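Local coordinates for protein histidinol-phosphatase (Listeria monocytogenes serotype 4b str. H7858, PDB 6NLR) that probably hydrolyses histidinol phosphate to histidinol and phosphate in histidine biosynthesis, as a PHP-family phosphatase with a trinuclear metal centre, at residues Lys2-Thr7 and Tyr255-His260. Residues are numbered along the deposited sequence; the frame is centred on the assembly and turned at random.
Sequences KRDGHT and YGSDSH. With CO (cobalt (II) ion), chain F; MN (manganese (II) ion), chain D.
D4 reaches from strand 3-7 to S257, just past the end of strand 253-256, and its carboxylate does most of the polar joining. Its CG is anti to the backbone N (chi1 -171°), which carries the group across to segment 255-260. From there CB lies 3.9 Å from Y255 CE2, and CG passes that ring obliquely, the two planes 55° apart. At the tip OD1 accepts two backbone N-H groups from opposite faces of the carboxylate: S257 N at 3.1 Å, and its own strand's H6 N, which closes an Asx turn. OD2 takes the hydroxyl of S257, with OG only 2.5 Å away, and that OG in turn accepts from S259 OG. With both oxygens engaged, the buried carboxylate is held against rotation.

Backbone bonding frames this grip. G5 N donates to Y255 O at 2.8 Å, joining strands 3-7 and 253-256, each outermost in its own sheet, in keeping with the barrel-like PHP fold. T7 forms a single bridge with S259, where the bonds of D258 N and S259 N to H6 O are weak. The touching parts, CA 3 to 7 and CA 255 to 259, run 31° apart.

One residue before the bridge on each segment, D258 CG sits 3.3 Å above one face of the H6 ring, offset toward its rim. H6 NE2 (2.1 Å) and D258 OD1 (2.2 Å) bind the cobalt ion, with H8, E93 and a water among its other ligands; N224 is D258's outside polar partner. Manganese at NE2 and D258 O at ND1, near the ring plane, together hold H260's rotation. The chemistry implies a second shell: D4 ties the backbone of H6 to that of S257, next to D258, and so probably helps set the spacing of two cobalt ligands 252 residues apart in sequence.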
ATOM      1  N   LYS A   2      -4.376 -19.889   1.211  1.00 41.95           N
ATOM      2  CA  LYS A   2      -4.645 -18.774   2.099  1.00 38.00           C
ATOM      3  C   LYS A   2      -3.400 -17.893   2.228  1.00 33.20           C
ATOM      4  O   LYS A   2      -2.473 -18.240   2.966  1.00 30.08           O
ATOM      5  CB  LYS A   2      -5.160 -19.284   3.442  1.00 39.84           C
ATOM      6  CG  LYS A   2      -5.782 -18.195   4.289  1.00 41.14           C
ATOM      7  CD  LYS A   2      -6.727 -18.688   5.374  1.00 42.55           C
ATOM      8  CE  LYS A   2      -6.981 -17.573   6.364  1.00 42.62           C
ATOM      9  NZ  LYS A   2      -7.973 -17.954   7.392  1.00 43.59           N
ATOM     10  N   ARG A   3      -3.422 -16.743   1.567  1.00 29.12           N
ATOM     11  CA  ARG A   3      -2.232 -15.897   1.370  1.00 25.54           C
ATOM     12  C   ARG A   3      -2.513 -14.484   1.884  1.00 25.46           C
ATOM     13  O   ARG A   3      -3.570 -13.912   1.536  1.00 25.50           O
ATOM     14  CB  ARG A   3      -1.890 -15.892  -0.119  1.00 25.55           C
ATOM     15  CG  ARG A   3      -0.737 -14.980  -0.478  1.00 26.09           C
ATOM     16  CD  ARG A   3      -0.327 -15.110  -1.935  1.00 28.11           C
ATOM     17  NE  ARG A   3       0.750 -14.158  -2.189  1.00 26.94           N
ATOM     18  CZ  ARG A   3       1.101 -13.703  -3.385  1.00 28.92           C
ATOM     19  NH1 ARG A   3       0.484 -14.127  -4.477  1.00 28.29           N
ATOM     20  NH2 ARG A   3       2.082 -12.820  -3.486  1.00 30.44           N
ATOM     21  N   ASP A   4      -1.567 -13.923   2.634  1.00 23.37           N
ATOM     22  CA  ASP A   4      -1.534 -12.479   2.965  1.00 24.11           C
ATOM     23  C   ASP A   4      -0.357 -11.877   2.193  1.00 25.01           C
ATOM     24  O   ASP A   4       0.795 -12.314   2.401  1.00 25.33           O
ATOM     25  CB  ASP A   4      -1.501 -12.259   4.483  1.00 23.49           C
ATOM     26  CG  ASP A   4      -1.688 -10.803   4.899  1.00 23.27           C
ATOM     27  OD1 ASP A   4      -1.612  -9.896   4.008  1.00 21.67           O
ATOM     28  OD2 ASP A   4      -1.892 -10.565   6.128  1.00 23.04           O
ATOM     29  N   GLY A   5      -0.644 -10.924   1.309  1.00 22.52           N
ATOM     30  CA  GLY A   5       0.371 -10.297   0.451  1.00 22.26           C
ATOM     31  C   GLY A   5       0.865  -8.982   1.009  1.00 21.57           C
ATOM     32  O   GLY A   5       1.651  -8.326   0.292  1.00 25.44           O
ATOM     33  N   HIS A   6       0.475  -8.577   2.227  1.00 21.70           N
ATOM     34  CA  HIS A   6       0.788  -7.203   2.709  1.00 21.23           C
ATOM     35  C   HIS A   6       0.863  -7.136   4.245  1.00 22.41           C
ATOM     36  O   HIS A   6      -0.179  -6.913   4.909  1.00 22.06           O
ATOM     37  CB  HIS A   6      -0.216  -6.234   2.079  1.00 22.20           C
ATOM     38  CG  HIS A   6       0.155  -4.795   2.192  1.00 22.79           C
ATOM     39  ND1 HIS A   6      -0.394  -3.841   1.358  1.00 23.54           N
ATOM     40  CD2 HIS A   6       0.956  -4.136   3.052  1.00 21.38           C
ATOM     41  CE1 HIS A   6       0.070  -2.654   1.696  1.00 25.56           C
ATOM     42  NE2 HIS A   6       0.903  -2.805   2.732  1.00 24.13           N
ATOM     43  N   THR A   7       2.069  -7.259   4.805  1.00 21.17           N
ATOM     44  CA  THR A   7       2.300  -7.130   6.273  1.00 21.93           C
ATOM     45  C   THR A   7       3.558  -6.310   6.548  1.00 21.99           C
ATOM     46  O   THR A   7       4.460  -6.234   5.666  1.00 23.43           O
ATOM     47  CB  THR A   7       2.405  -8.496   6.961  1.00 24.50           C
ATOM     48  OG1 THR A   7       3.669  -9.087   6.637  1.00 21.77           O
ATOM     49  CG2 THR A   7       1.267  -9.405   6.563  1.00 24.44           C
ATOM     50  N   TYR A 255      -5.172 -10.845  -1.257  1.00 21.91           N
ATOM     51  CA  TYR A 255      -5.569 -10.363   0.092  1.00 22.28           C
ATOM     52  C   TYR A 255      -4.365  -9.717   0.767  1.00 21.31           C
ATOM     53  O   TYR A 255      -3.297 -10.330   0.763  1.00 23.50           O
ATOM     54  CB  TYR A 255      -6.075 -11.499   0.968  1.00 23.21           C
ATOM     55  CG  TYR A 255      -6.174 -11.153   2.439  1.00 23.68           C
ATOM     56  CD1 TYR A 255      -7.214 -10.381   2.925  1.00 22.80           C
ATOM     57  CD2 TYR A 255      -5.220 -11.590   3.347  1.00 21.79           C
ATOM     58  CE1 TYR A 255      -7.319 -10.074   4.274  1.00 23.98           C
ATOM     59  CE2 TYR A 255      -5.313 -11.310   4.704  1.00 23.42           C
ATOM     60  CZ  TYR A 255      -6.384 -10.559   5.173  1.00 23.05           C
ATOM     61  OH  TYR A 255      -6.485 -10.252   6.495  1.00 23.72           O
ATOM     62  N   GLY A 256      -4.550  -8.523   1.311  1.00 20.99           N
ATOM     63  CA  GLY A 256      -3.541  -7.793   2.104  1.00 22.36           C
ATOM     64  C   GLY A 256      -4.180  -7.233   3.364  1.00 23.67           C
ATOM     65  O   GLY A 256      -5.077  -6.373   3.216  1.00 23.13           O
ATOM     66  N   SER A 257      -3.759  -7.719   4.542  1.00 23.62           N
ATOM     67  CA  SER A 257      -4.215  -7.248   5.876  1.00 22.43           C
ATOM     68  C   SER A 257      -3.637  -5.859   6.170  1.00 22.90           C
ATOM     69  O   SER A 257      -4.206  -5.140   6.990  1.00 20.51           O
ATOM     70  CB  SER A 257      -3.793  -8.223   6.957  1.00 24.71           C
ATOM     71  OG  SER A 257      -2.362  -8.309   7.053  1.00 23.74           O
ATOM     72  N   ASP A 258      -2.512  -5.515   5.553  1.00 21.15           N
ATOM     73  CA  ASP A 258      -1.711  -4.323   5.931  1.00 22.83           C
ATOM     74  C   ASP A 258      -1.407  -4.362   7.441  1.00 22.56           C
ATOM     75  O   ASP A 258      -1.474  -3.305   8.090  1.00 23.02           O
ATOM     76  CB  ASP A 258      -2.421  -3.040   5.513  1.00 21.50           C
ATOM     77  CG  ASP A 258      -1.471  -2.017   4.928  1.00 22.81           C
ATOM     78  OD1 ASP A 258      -0.286  -2.058   5.286  1.00 20.60           O
ATOM     79  OD2 ASP A 258      -1.918  -1.227   4.084  1.00 25.74           O
ATOM     80  N   SER A 259      -1.107  -5.537   7.988  1.00 22.70           N
ATOM     81  CA  SER A 259      -0.935  -5.751   9.451  1.00 25.08           C
ATOM     82  C   SER A 259       0.279  -4.961   9.959  1.00 24.54           C
ATOM     83  O   SER A 259       1.364  -5.082   9.346  1.00 21.00           O
ATOM     84  CB  SER A 259      -0.829  -7.219   9.760  1.00 26.33           C
ATOM     85  OG  SER A 259      -2.097  -7.854   9.613  1.00 27.45           O
ATOM     86  N   HIS A 260       0.100  -4.176  11.022  1.00 22.52           N
ATOM     87  CA  HIS A 260       1.180  -3.442  11.726  1.00 25.93           C
ATOM     88  C   HIS A 260       1.386  -4.031  13.128  1.00 29.77           C
ATOM     89  O   HIS A 260       2.216  -3.475  13.909  1.00 32.43           O
ATOM     90  CB  HIS A 260       0.853  -1.952  11.713  1.00 26.41           C
ATOM     91  CG  HIS A 260       1.133  -1.344  10.385  1.00 28.51           C
ATOM     92  ND1 HIS A 260       0.360  -1.587   9.276  1.00 29.08           N
ATOM     93  CD2 HIS A 260       2.116  -0.514   9.976  1.00 29.99           C
ATOM     94  CE1 HIS A 260       0.834  -0.920   8.247  1.00 28.77           C
ATOM     95  NE2 HIS A 260       1.911  -0.266   8.634  1.00 29.06           N
TER
HETATM   96 CO    CO F 303       1.308  -1.163   4.028  1.00 22.38          CO
HETATM   97 MN    MN D 301       2.722   1.364   7.455  0.83 27.66          MN
HETATM   98  O   HOH W   1      -5.133 -13.875  -1.451  1.00 30.49           O
HETATM   99  O   HOH W   2      -0.026   0.268   3.009  1.00 18.48           O